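Cytochrome C-type biogenesis protein ccmF (Thermus thermophilus, PDB 6ZMQ) serves as a membrane-bound cytochrome c heme lyase that binds heme b and probably handles heme at the membrane during cytochrome c maturation. Local coordinates at residues S139-V144 against A207-A212; P135-L140 against T213-T218; G56-V61 against S129-D134; A298-L303 against G331-A336. All blocks are in the same frame, centred on the assembly; numbering follows the deposited sequence.

Interaction 1: S139-V144 against A207-A212. With PTY (phosphatidylethanolamine), chain E.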
# COMPACT_ATOMS: atom_id res chain seq x y z
N SER A 139 -23.23 17.56 7.02
CA SER A 139 -22.66 18.82 6.54
C SER A 139 -21.16 18.89 6.81
O SER A 139 -20.40 19.38 5.96
CB SER A 139 -23.36 20.00 7.21
OG SER A 139 -22.81 20.26 8.49
N LEU A 140 -20.72 18.36 7.95
CA LEU A 140 -19.28 18.46 8.20
C LEU A 140 -18.44 17.43 7.44
O LEU A 140 -17.29 17.76 7.08
CB LEU A 140 -18.97 18.41 9.69
CG LEU A 140 -18.65 19.81 10.27
CD1 LEU A 140 -17.95 19.69 11.57
CD2 LEU A 140 -17.80 20.69 9.32
N VAL A 141 -18.95 16.21 7.18
CA VAL A 141 -18.18 15.28 6.33
C VAL A 141 -18.09 15.82 4.91
O VAL A 141 -17.04 15.71 4.27
CB VAL A 141 -18.73 13.82 6.34
CG1 VAL A 141 -18.54 13.15 7.67
CG2 VAL A 141 -20.16 13.65 5.82
N LEU A 142 -19.16 16.49 4.43
CA LEU A 142 -19.08 17.12 3.12
C LEU A 142 -18.11 18.28 3.11
O LEU A 142 -17.37 18.44 2.13
CB LEU A 142 -20.47 17.53 2.63
CG LEU A 142 -21.46 16.40 2.32
CD1 LEU A 142 -22.58 16.88 1.46
CD2 LEU A 142 -20.75 15.24 1.62
N ALA A 143 -18.04 19.05 4.21
CA ALA A 143 -17.10 20.18 4.30
C ALA A 143 -15.64 19.73 4.18
O ALA A 143 -14.89 20.27 3.35
CB ALA A 143 -17.31 20.93 5.60
N VAL A 144 -15.25 18.69 4.92
CA VAL A 144 -13.84 18.27 4.87
C VAL A 144 -13.53 17.51 3.56
O VAL A 144 -12.44 17.68 2.98
CB VAL A 144 -13.47 17.48 6.14
CG1 VAL A 144 -14.44 16.40 6.37
CG2 VAL A 144 -12.03 16.92 6.11
N ALA A 207 -14.54 11.21 11.48
CA ALA A 207 -13.88 11.47 12.75
C ALA A 207 -13.79 12.95 13.04
O ALA A 207 -14.15 13.39 14.15
CB ALA A 207 -12.49 10.87 12.75
N VAL A 208 -13.46 13.76 12.03
CA VAL A 208 -13.39 15.20 12.23
C VAL A 208 -14.79 15.76 12.30
O VAL A 208 -15.03 16.79 12.96
CB VAL A 208 -12.48 15.80 11.13
CG1 VAL A 208 -12.42 17.32 11.16
CG2 VAL A 208 -11.07 15.25 11.30
N ALA A 209 -15.76 15.02 11.77
CA ALA A 209 -17.15 15.32 12.04
C ALA A 209 -17.51 14.98 13.47
O ALA A 209 -18.07 15.83 14.18
CB ALA A 209 -18.00 14.54 11.05
N ALA A 210 -17.10 13.78 13.94
CA ALA A 210 -17.58 13.23 15.21
C ALA A 210 -17.11 14.05 16.40
O ALA A 210 -17.93 14.46 17.23
CB ALA A 210 -17.11 11.78 15.37
N MET A 211 -15.83 14.42 16.42
CA MET A 211 -15.26 15.27 17.46
C MET A 211 -15.79 16.70 17.42
O MET A 211 -15.63 17.42 18.41
CB MET A 211 -13.73 15.33 17.33
CG MET A 211 -13.02 14.06 17.73
SD MET A 211 -11.34 13.92 17.08
CE MET A 211 -11.43 14.73 15.48
N ALA A 212 -16.39 17.13 16.32
CA ALA A 212 -17.08 18.40 16.33
C ALA A 212 -18.57 18.26 16.58
O ALA A 212 -19.21 19.22 17.00
CB ALA A 212 -16.84 19.16 15.03
C1 PTY E . 4.36 29.19 -3.96
C2 PTY E . 11.18 31.14 -4.95
C3 PTY E . 10.62 29.89 -4.26
O4 PTY E . 3.84 28.53 -5.08
C5 PTY E . 6.28 27.69 -3.24
C6 PTY E . 4.87 28.23 -2.88
O7 PTY E . 3.95 27.18 -2.64
C8 PTY E . 3.09 27.35 -1.53
O10 PTY E . 3.11 28.37 -0.93
C11 PTY E . 2.12 26.25 -1.06
C12 PTY E . 1.15 26.72 0.04
C13 PTY E . 0.61 25.56 0.91
C14 PTY E . -0.90 25.66 1.20
C15 PTY E . -1.55 24.28 1.34
C16 PTY E . -2.76 24.26 2.30
C17 PTY E . -4.03 23.79 1.57
C18 PTY E . -5.04 23.09 2.49
C19 PTY E . -6.36 22.85 1.75
C20 PTY E . -7.48 22.48 2.73
C21 PTY E . -8.86 22.80 2.14
C22 PTY E . -9.79 23.39 3.20
C23 PTY E . -10.44 22.29 4.04
C24 PTY E . -11.47 22.88 5.00
C25 PTY E . -12.29 21.79 5.70
C26 PTY E . -12.08 21.87 7.22
C27 PTY E . -13.38 21.54 7.96
C28 PTY E . -13.02 21.14 9.39
C29 PTY E . -14.20 21.37 10.33
C30 PTY E . 2.89 29.30 -5.75
C31 PTY E . 1.45 29.35 -5.23
O30 PTY E . 3.20 29.92 -6.72
C32 PTY E . 0.94 27.93 -5.03
C33 PTY E . -0.39 27.92 -4.27
C34 PTY E . -0.99 26.50 -4.30
C35 PTY E . -2.28 26.46 -3.48
C36 PTY E . -3.22 25.37 -4.00
C37 PTY E . -4.67 25.76 -3.71
C38 PTY E . -5.31 24.71 -2.80
C39 PTY E . -6.69 25.17 -2.32
C40 PTY E . -6.60 25.60 -0.86
C41 PTY E . -7.99 25.75 -0.24
C42 PTY E . -8.48 27.20 -0.39
C43 PTY E . -9.54 27.49 0.67
C44 PTY E . -10.91 27.49 -0.01
P1 PTY E . 8.06 29.61 -3.79
O11 PTY E . 9.37 29.57 -4.80
O12 PTY E . 8.52 29.43 -2.37
O13 PTY E . 7.43 30.98 -3.91
O14 PTY E . 6.93 28.47 -4.21
N1 PTY E . 11.44 32.17 -3.95
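L140 and V141 of helix 135-157 meet A209 and A212 of helix 185-213, and the fit is close because the second helix offers nothing bulkier than methyl groups at these points. On the tight side L140 CD1 reaches the methyl of A212 (CD1 to CB 3.7 Å), while V141 CG1 sits equally near A209 CB, at 3.7 Å. The V141 branch gets there by standing anti to its own carbonyl carbon (chi1 -68°). L140 CB closes on the same A209 CB from 4.2 Å, which leaves one alanine methyl between two neighbouring side chains. One turn further on the packing is looser: V144 CG1 and V208 CG1 stay 5.3 Å apart. The lipid lies on this side. L140 turns its other methyl to the end of a phosphatidylethanolamine chain (CD2 to C29 3.8 Å), and the same tail runs past the backbone of A143 and V144, with A143 O 3.8 Å from C25. No hydrogen bond joins the two segments. The axes of the two short segments approach to 8.6 Å, at 135° to each other; this closeness and the alanines at the crossing are features of closely packed membrane helices, here with an acyl chain filling one side of the bundle.

Interaction 2: P135-L140 against T213-T218; sequences PWRASL and TRRYQT
R137 sets its CG between the backbone N and the carbonyl carbon (chi1 66°), starting the chain on its way to R215, and T213 holds OG1 beside its own N (chi1 -49°), where it lies 3.4 Å from R137 CB. The motif is a helix start packed against a helix end: the first turn of helix 135-157 faces the last residue of helix 185-213 and the loop after it, where R214 leaves helical geometry with positive phi. The R137 and T213 side chains cross at about a right angle, and T213 OG1 is hydrogen-bonded back to A209 O. Beyond, R137 CD lies 3.4 Å from R215 NH1. T218 CG2 sits over one face of the R137 guanidinium. Two like charges thus come close, NH1 of R137 being 3.6 Å from NH1 of R215, a proximity probably eased by D134, whose carboxylate forms salt bridges to both; R137 NH2 also bridges to E222. A leucine in place of R137 would probably cost E222 and D134 their salt bridges to this side chain. On the outer side W136 CB packs on T213 CG2 at 3.7 Å, while its ring stands 82° from the plane of the R215 guanidinium, with W136 CE3 at the edge of that group, 4.0 Å from R215 NH2.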
# COMPACT_ATOMS: atom_id res chain seq x y z
N PRO A 135 -27.93 15.34 9.88
CA PRO A 135 -27.42 16.45 9.03
C PRO A 135 -26.25 17.27 9.56
O PRO A 135 -25.56 17.90 8.74
CB PRO A 135 -28.67 17.33 8.84
CG PRO A 135 -29.81 16.38 9.04
CD PRO A 135 -29.35 15.56 10.20
N TRP A 136 -26.00 17.32 10.88
CA TRP A 136 -24.88 18.11 11.41
C TRP A 136 -23.54 17.54 10.97
O TRP A 136 -22.73 18.24 10.32
CB TRP A 136 -24.93 18.17 12.94
CG TRP A 136 -26.06 18.98 13.56
CD1 TRP A 136 -25.94 20.20 14.16
CD2 TRP A 136 -27.44 18.60 13.69
NE1 TRP A 136 -27.17 20.62 14.63
CE2 TRP A 136 -28.10 19.66 14.35
CE3 TRP A 136 -28.17 17.48 13.30
CZ2 TRP A 136 -29.46 19.62 14.63
CZ3 TRP A 136 -29.53 17.45 13.57
CH2 TRP A 136 -30.16 18.51 14.23
N ARG A 137 -23.31 16.26 11.21
CA ARG A 137 -22.06 15.72 10.72
C ARG A 137 -22.15 15.26 9.27
O ARG A 137 -21.10 14.99 8.68
CB ARG A 137 -21.53 14.60 11.62
CG ARG A 137 -22.24 13.29 11.79
CD ARG A 137 -21.88 12.84 13.20
NE ARG A 137 -21.39 11.46 13.25
CZ ARG A 137 -22.15 10.37 13.26
NH1 ARG A 137 -23.48 10.48 13.28
NH2 ARG A 137 -21.58 9.18 13.29
N ALA A 138 -23.33 15.27 8.66
CA ALA A 138 -23.41 15.14 7.21
C ALA A 138 -22.85 16.38 6.52
O ALA A 138 -22.04 16.28 5.58
CB ALA A 138 -24.85 14.87 6.78
N SER A 139 -23.23 17.56 7.02
CA SER A 139 -22.66 18.82 6.54
C SER A 139 -21.16 18.89 6.81
O SER A 139 -20.40 19.38 5.96
CB SER A 139 -23.36 20.00 7.21
OG SER A 139 -22.81 20.26 8.49
N LEU A 140 -20.72 18.36 7.95
CA LEU A 140 -19.28 18.46 8.20
C LEU A 140 -18.44 17.43 7.44
O LEU A 140 -17.29 17.76 7.08
CB LEU A 140 -18.97 18.41 9.69
CG LEU A 140 -18.65 19.81 10.27
CD1 LEU A 140 -17.95 19.69 11.57
CD2 LEU A 140 -17.80 20.69 9.32
N THR A 213 -19.15 17.08 16.33
CA THR A 213 -20.59 16.91 16.51
C THR A 213 -20.87 16.27 17.87
O THR A 213 -22.03 16.17 18.30
CB THR A 213 -21.13 16.09 15.32
OG1 THR A 213 -20.62 16.69 14.12
CG2 THR A 213 -22.64 16.20 15.16
N ARG A 214 -19.79 15.89 18.58
CA ARG A 214 -19.77 15.40 19.96
C ARG A 214 -20.52 14.08 20.11
O ARG A 214 -21.00 13.74 21.20
CB ARG A 214 -20.28 16.45 20.96
CG ARG A 214 -19.42 17.70 20.98
CD ARG A 214 -20.24 18.97 20.78
NE ARG A 214 -19.38 20.10 20.46
CZ ARG A 214 -19.78 21.19 19.82
NH1 ARG A 214 -21.05 21.32 19.47
NH2 ARG A 214 -18.93 22.17 19.56
N ARG A 215 -20.58 13.31 19.02
CA ARG A 215 -21.06 11.93 19.00
C ARG A 215 -19.86 11.05 18.67
O ARG A 215 -19.52 10.86 17.49
CB ARG A 215 -22.20 11.78 17.98
CG ARG A 215 -23.43 12.58 18.35
CD ARG A 215 -24.66 12.22 17.51
NE ARG A 215 -25.41 13.42 17.16
CZ ARG A 215 -25.39 13.98 15.96
NH1 ARG A 215 -24.66 13.45 15.00
NH2 ARG A 215 -26.11 15.07 15.72
N TYR A 216 -19.24 10.47 19.70
CA TYR A 216 -17.85 10.00 19.63
C TYR A 216 -17.70 8.51 19.38
O TYR A 216 -16.57 8.06 19.16
CB TYR A 216 -17.11 10.32 20.94
CG TYR A 216 -17.15 11.76 21.35
CD1 TYR A 216 -16.37 12.71 20.70
CD2 TYR A 216 -17.94 12.17 22.42
CE1 TYR A 216 -16.41 14.04 21.07
CE2 TYR A 216 -17.98 13.49 22.81
CZ TYR A 216 -17.21 14.42 22.14
OH TYR A 216 -17.25 15.73 22.53
N GLN A 217 -18.77 7.73 19.44
CA GLN A 217 -18.65 6.30 19.26
C GLN A 217 -19.28 5.81 17.97
O GLN A 217 -18.72 4.91 17.32
CB GLN A 217 -19.25 5.57 20.48
CG GLN A 217 -19.99 4.26 20.23
CD GLN A 217 -19.03 3.13 19.92
OE1 GLN A 217 -17.86 3.19 20.28
NE2 GLN A 217 -19.51 2.10 19.23
N THR A 218 -20.37 6.45 17.52
CA THR A 218 -21.16 5.98 16.40
C THR A 218 -20.45 6.07 15.06
O THR A 218 -20.84 5.39 14.11
CB THR A 218 -22.48 6.76 16.32
OG1 THR A 218 -23.29 6.23 15.27
CG2 THR A 218 -22.22 8.25 16.06

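Interaction 3: G56-V61 against S129-D134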
# COMPACT_ATOMS: atom_id res chain seq x y z
N GLY A 56 -27.72 21.56 -0.80
CA GLY A 56 -26.88 22.07 -1.88
C GLY A 56 -25.54 21.37 -2.01
O GLY A 56 -25.09 21.06 -3.12
N ALA A 57 -24.88 21.12 -0.87
CA ALA A 57 -23.60 20.40 -0.89
C ALA A 57 -23.79 18.94 -1.33
O ALA A 57 -22.94 18.39 -2.04
CB ALA A 57 -22.93 20.47 0.48
N ARG A 58 -24.90 18.31 -0.92
CA ARG A 58 -25.31 17.02 -1.46
C ARG A 58 -25.80 17.10 -2.90
O ARG A 58 -26.01 16.07 -3.53
CB ARG A 58 -26.42 16.39 -0.61
CG ARG A 58 -26.02 15.81 0.73
CD ARG A 58 -27.17 14.97 1.24
NE ARG A 58 -26.94 14.41 2.57
CZ ARG A 58 -27.87 13.75 3.27
NH1 ARG A 58 -27.54 13.15 4.39
NH2 ARG A 58 -29.10 13.65 2.80
N ALA A 59 -26.15 18.29 -3.37
CA ALA A 59 -26.49 18.42 -4.78
C ALA A 59 -25.25 18.51 -5.66
O ALA A 59 -25.32 18.15 -6.84
CB ALA A 59 -27.39 19.63 -5.01
N LEU A 60 -24.12 18.98 -5.12
CA LEU A 60 -22.93 19.18 -5.95
C LEU A 60 -21.94 18.02 -5.95
O LEU A 60 -20.86 18.16 -6.53
CB LEU A 60 -22.21 20.46 -5.53
CG LEU A 60 -23.00 21.76 -5.61
CD1 LEU A 60 -22.51 22.65 -4.53
CD2 LEU A 60 -22.82 22.43 -6.97
N VAL A 61 -22.26 16.88 -5.33
CA VAL A 61 -21.32 15.75 -5.33
C VAL A 61 -21.27 15.09 -6.71
O VAL A 61 -20.20 14.70 -7.19
CB VAL A 61 -21.68 14.73 -4.23
CG1 VAL A 61 -21.14 15.18 -2.88
CG2 VAL A 61 -23.16 14.54 -4.16
N SER A 129 -21.76 10.01 -0.45
CA SER A 129 -22.72 11.10 -0.41
C SER A 129 -24.15 10.63 -0.21
O SER A 129 -24.98 11.39 0.31
CB SER A 129 -22.65 11.92 -1.68
OG SER A 129 -23.69 11.54 -2.56
N ARG A 130 -24.47 9.38 -0.59
CA ARG A 130 -25.74 8.75 -0.26
C ARG A 130 -25.76 8.14 1.15
O ARG A 130 -26.37 7.08 1.34
CB ARG A 130 -26.10 7.68 -1.30
CG ARG A 130 -24.96 6.75 -1.69
CD ARG A 130 -25.45 5.71 -2.68
NE ARG A 130 -25.57 4.40 -2.06
CZ ARG A 130 -25.93 3.30 -2.70
NH1 ARG A 130 -26.22 3.34 -3.99
NH2 ARG A 130 -26.01 2.15 -2.04
N LYS A 131 -25.07 8.77 2.09
CA LYS A 131 -25.01 8.37 3.48
C LYS A 131 -26.39 8.38 4.13
O LYS A 131 -27.24 9.22 3.80
CB LYS A 131 -24.07 9.32 4.22
CG LYS A 131 -24.37 10.79 3.85
CD LYS A 131 -23.65 11.82 4.71
CE LYS A 131 -23.35 13.07 3.90
NZ LYS A 131 -22.83 12.75 2.56
N PRO A 132 -26.66 7.43 5.02
CA PRO A 132 -27.78 7.57 5.98
C PRO A 132 -27.33 8.25 7.27
O PRO A 132 -27.33 7.66 8.36
CB PRO A 132 -28.20 6.11 6.18
CG PRO A 132 -26.91 5.36 6.06
CD PRO A 132 -26.23 6.02 4.89
N LEU A 133 -26.95 9.52 7.17
CA LEU A 133 -26.32 10.23 8.28
C LEU A 133 -27.07 11.52 8.62
O LEU A 133 -27.54 12.24 7.73
CB LEU A 133 -24.85 10.49 7.96
CG LEU A 133 -23.96 11.09 9.04
CD1 LEU A 133 -23.56 9.96 9.93
CD2 LEU A 133 -22.71 11.68 8.42
N ASP A 134 -27.16 11.79 9.92
CA ASP A 134 -27.88 12.93 10.47
C ASP A 134 -27.18 14.24 10.09
O ASP A 134 -25.95 14.26 9.97
CB ASP A 134 -28.02 12.73 11.99
CG ASP A 134 -26.69 12.55 12.71
OD1 ASP A 134 -25.94 13.54 12.84
OD2 ASP A 134 -26.39 11.42 13.14
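V61 packs its methyls on S129 in van der Waals contact with the serine CB and OG. CG2 of V61 lies 3.6 Å from S129 CB and 3.4 Å from S129 OG, while the other methyl, CG1, touches S129 CB from 3.8 Å; the hydroxyl itself is hydrogen-bonded to L126 O in its own helix. The second group is polar and is carried by R58, whose chain runs extended from CG to NE (chi2 -167°, chi3 -177°) across to the linker. Its guanidinium has L133 O near its plane, at the edge, with NH1 3.5 Å from that oxygen, and K131 O stands farther off, 4.0 Å from NH1. The third is a pair of like charges near each other but not in contact. K131 is bent at chi3 and chi4, and its aliphatic part crosses the arginine at a slant (CG to R58 NH1 4.0 Å); its NZ ends 4.4 Å from R58 NE. The ammonium turns back to the end of helix 110-129, giving weak hydrogen bonds to S129 O, at 3.4 Å, and to A128 O. Those carbonyls, at a helix C terminus, would probably help offset the repulsion. The contact joins the turn between helices 51-57 and 61-81, and the first residue of the latter, to the linker between helices 110-129 and 135-157. L142 of helix 135-157 packs on A57, R58 and K131, F146 of the same helix meets V61, and Y206 of helix 185-213 borders K131 and L133.

Interaction 4: A298-L303 against G331-A336; sequences AFAATL and GFFLFA. With PTY (phosphatidylethanolamine), chain E.
Where A300 and L303 pack on F332 and F333, their helix also carries a doubly gripped oxygen: A298 O accepts from T302 OG1 at 2.7 Å and from T302 N at 2.9 Å, the two reaching it from opposite faces of the carbonyl plane. The threonine hydroxyl is thereby satisfied within its own helix, and no hydrogen bond crosses between the segments. What crosses is apolar. L303 brings both methyls to the CD2-CE2 side of the F332 ring, L303 CD2 standing 3.6 Å from F332 CD2, and the same methyl also packs on F333 CB at 3.8 Å. In F333, chi1 of 173° puts CG anti to the backbone N and sends it toward the other helix. A300 O lies in the plane of the F333 ring, at its edge, and A300 CB meets F333 CE1 from 3.6 Å. Farther along, A336 CB touches both A300 CB and F299 CE2, the last at 4.1 Å, and F299 in turn stacks on Y204. The far side of F332 belongs to a phosphatidylethanolamine tail, with CD1 3.9 Å from C18, and its ring also stacks with F151. An alanine in place of F332 would probably open a gap between the L303 methyls and the lipid, and leave F151 without this stacking partner. F335 adds a second lipid surface, C20 lying over one ring face. With axes at 174°, the two helices form an antiparallel transmembrane hairpin, its second helix bearing phenylalanines on both the protein and the lipid side.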
# COMPACT_ATOMS: atom_id res chain seq x y z
N ALA A 298 -3.06 7.91 10.43
CA ALA A 298 -3.08 7.00 9.29
C ALA A 298 -3.48 7.70 8.00
O ALA A 298 -2.90 7.45 6.94
CB ALA A 298 -4.03 5.84 9.56
N PHE A 299 -4.47 8.62 8.07
CA PHE A 299 -4.93 9.31 6.88
C PHE A 299 -3.89 10.28 6.33
O PHE A 299 -3.63 10.31 5.12
CB PHE A 299 -6.23 10.05 7.20
CG PHE A 299 -6.61 11.07 6.17
CD1 PHE A 299 -7.09 10.65 4.94
CD2 PHE A 299 -6.49 12.44 6.42
CE1 PHE A 299 -7.43 11.58 3.98
CE2 PHE A 299 -6.83 13.36 5.45
CZ PHE A 299 -7.30 12.92 4.23
N ALA A 300 -3.31 11.12 7.20
CA ALA A 300 -2.28 12.05 6.73
C ALA A 300 -0.99 11.32 6.34
O ALA A 300 -0.25 11.77 5.44
CB ALA A 300 -2.00 13.11 7.79
N ALA A 301 -0.71 10.18 7.00
CA ALA A 301 0.38 9.31 6.59
C ALA A 301 0.15 8.77 5.19
O ALA A 301 1.08 8.75 4.37
CB ALA A 301 0.51 8.16 7.59
N THR A 302 -1.08 8.33 4.89
CA THR A 302 -1.41 7.83 3.56
C THR A 302 -1.35 8.93 2.51
O THR A 302 -1.00 8.66 1.36
CB THR A 302 -2.79 7.17 3.55
OG1 THR A 302 -2.86 6.18 4.57
CG2 THR A 302 -3.02 6.47 2.22
N LEU A 303 -1.65 10.18 2.91
CA LEU A 303 -1.42 11.34 2.04
C LEU A 303 0.05 11.47 1.64
O LEU A 303 0.39 11.49 0.45
CB LEU A 303 -1.88 12.63 2.72
CG LEU A 303 -1.43 13.88 1.94
CD1 LEU A 303 -2.26 14.13 0.67
CD2 LEU A 303 -1.37 15.08 2.85
N GLY A 331 1.95 21.66 3.41
CA GLY A 331 0.92 22.46 4.06
C GLY A 331 -0.40 21.72 4.24
O GLY A 331 -1.07 21.87 5.26
N PHE A 332 -0.76 20.88 3.27
CA PHE A 332 -1.97 20.06 3.37
C PHE A 332 -1.85 19.01 4.48
O PHE A 332 -2.80 18.78 5.23
CB PHE A 332 -2.26 19.40 2.02
CG PHE A 332 -3.57 18.67 1.96
CD1 PHE A 332 -4.72 19.24 2.49
CD2 PHE A 332 -3.65 17.40 1.42
CE1 PHE A 332 -5.94 18.55 2.44
CE2 PHE A 332 -4.85 16.70 1.37
CZ PHE A 332 -6.00 17.28 1.88
N PHE A 333 -0.68 18.36 4.57
CA PHE A 333 -0.39 17.37 5.62
C PHE A 333 -0.46 18.00 7.01
O PHE A 333 -1.02 17.41 7.95
CB PHE A 333 0.99 16.75 5.36
CG PHE A 333 1.50 15.84 6.47
CD1 PHE A 333 1.10 14.51 6.50
CD2 PHE A 333 2.39 16.29 7.45
CE1 PHE A 333 1.56 13.65 7.49
CE2 PHE A 333 2.84 15.44 8.45
CZ PHE A 333 2.42 14.12 8.47
N LEU A 334 0.19 19.17 7.15
CA LEU A 334 0.16 19.93 8.40
C LEU A 334 -1.26 20.32 8.78
O LEU A 334 -1.64 20.21 9.96
CB LEU A 334 1.03 21.19 8.25
CG LEU A 334 2.53 21.05 8.47
CD1 LEU A 334 3.25 22.37 8.24
CD2 LEU A 334 2.79 20.54 9.87
N PHE A 335 -2.07 20.72 7.79
CA PHE A 335 -3.48 21.05 8.02
C PHE A 335 -4.28 19.84 8.50
O PHE A 335 -5.05 19.96 9.46
CB PHE A 335 -4.06 21.64 6.72
CG PHE A 335 -5.54 21.93 6.78
CD1 PHE A 335 -5.99 23.11 7.35
CD2 PHE A 335 -6.47 21.03 6.26
CE1 PHE A 335 -7.34 23.39 7.42
CE2 PHE A 335 -7.82 21.30 6.33
CZ PHE A 335 -8.26 22.48 6.90
N ALA A 336 -4.07 18.68 7.87
CA ALA A 336 -4.84 17.47 8.19
C ALA A 336 -4.54 16.95 9.60
O ALA A 336 -5.46 16.72 10.40
CB ALA A 336 -4.56 16.39 7.14
C1 PTY E . 4.36 29.19 -3.96
C2 PTY E . 11.18 31.14 -4.95
C3 PTY E . 10.62 29.89 -4.26
O4 PTY E . 3.84 28.53 -5.08
C5 PTY E . 6.28 27.69 -3.24
C6 PTY E . 4.87 28.23 -2.88
O7 PTY E . 3.95 27.18 -2.64
C8 PTY E . 3.09 27.35 -1.53
O10 PTY E . 3.11 28.37 -0.93
C11 PTY E . 2.12 26.25 -1.06
C12 PTY E . 1.15 26.72 0.04
C13 PTY E . 0.61 25.56 0.91
C14 PTY E . -0.90 25.66 1.20
C15 PTY E . -1.55 24.28 1.34
C16 PTY E . -2.76 24.26 2.30
C17 PTY E . -4.03 23.79 1.57
C18 PTY E . -5.04 23.09 2.49
C19 PTY E . -6.36 22.85 1.75
C20 PTY E . -7.48 22.48 2.73
C21 PTY E . -8.86 22.80 2.14
C22 PTY E . -9.79 23.39 3.20
C23 PTY E . -10.44 22.29 4.04
C24 PTY E . -11.47 22.88 5.00
C25 PTY E . -12.29 21.79 5.70
C26 PTY E . -12.08 21.87 7.22
C27 PTY E . -13.38 21.54 7.96
C28 PTY E . -13.02 21.14 9.39
C29 PTY E . -14.20 21.37 10.33
C30 PTY E . 2.89 29.30 -5.75
C31 PTY E . 1.45 29.35 -5.23
O30 PTY E . 3.20 29.92 -6.72
C32 PTY E . 0.94 27.93 -5.03
C33 PTY E . -0.39 27.92 -4.27
C34 PTY E . -0.99 26.50 -4.30
C35 PTY E . -2.28 26.46 -3.48
C36 PTY E . -3.22 25.37 -4.00
C37 PTY E . -4.67 25.76 -3.71
C38 PTY E . -5.31 24.71 -2.80
C39 PTY E . -6.69 25.17 -2.32
C40 PTY E . -6.60 25.60 -0.86
C41 PTY E . -7.99 25.75 -0.24
C42 PTY E . -8.48 27.20 -0.39
C43 PTY E . -9.54 27.49 0.67
C44 PTY E . -10.91 27.49 -0.01
P1 PTY E . 8.06 29.61 -3.79
O11 PTY E . 9.37 29.57 -4.80
O12 PTY E . 8.52 29.43 -2.37
O13 PTY E . 7.43 30.98 -3.91
O14 PTY E . 6.93 28.47 -4.21
N1 PTY E . 11.44 32.17 -3.95

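From the N terminus, interaction 3 comes first: it brings 129-134 back to 56-61 and closes a loop containing helices 61-81 to 110-129. The next residue opens interaction 2, which joins 135-140 to 213-218. Interaction 1 (139-144 with 207-212) nests within that loop and shares S139 and L140 with it, so the two contacts join helix 135-157 to the end of helix 185-213 and the loop that follows it. D134 and L142 then link interaction 3 to this pair. Interaction 4 follows in series, closing the shorter loop between helices 288-307 and 325-345. No loops cross; interaction 4 makes no direct touch with the others, yet one phosphatidylethanolamine contacts both it and interaction 1.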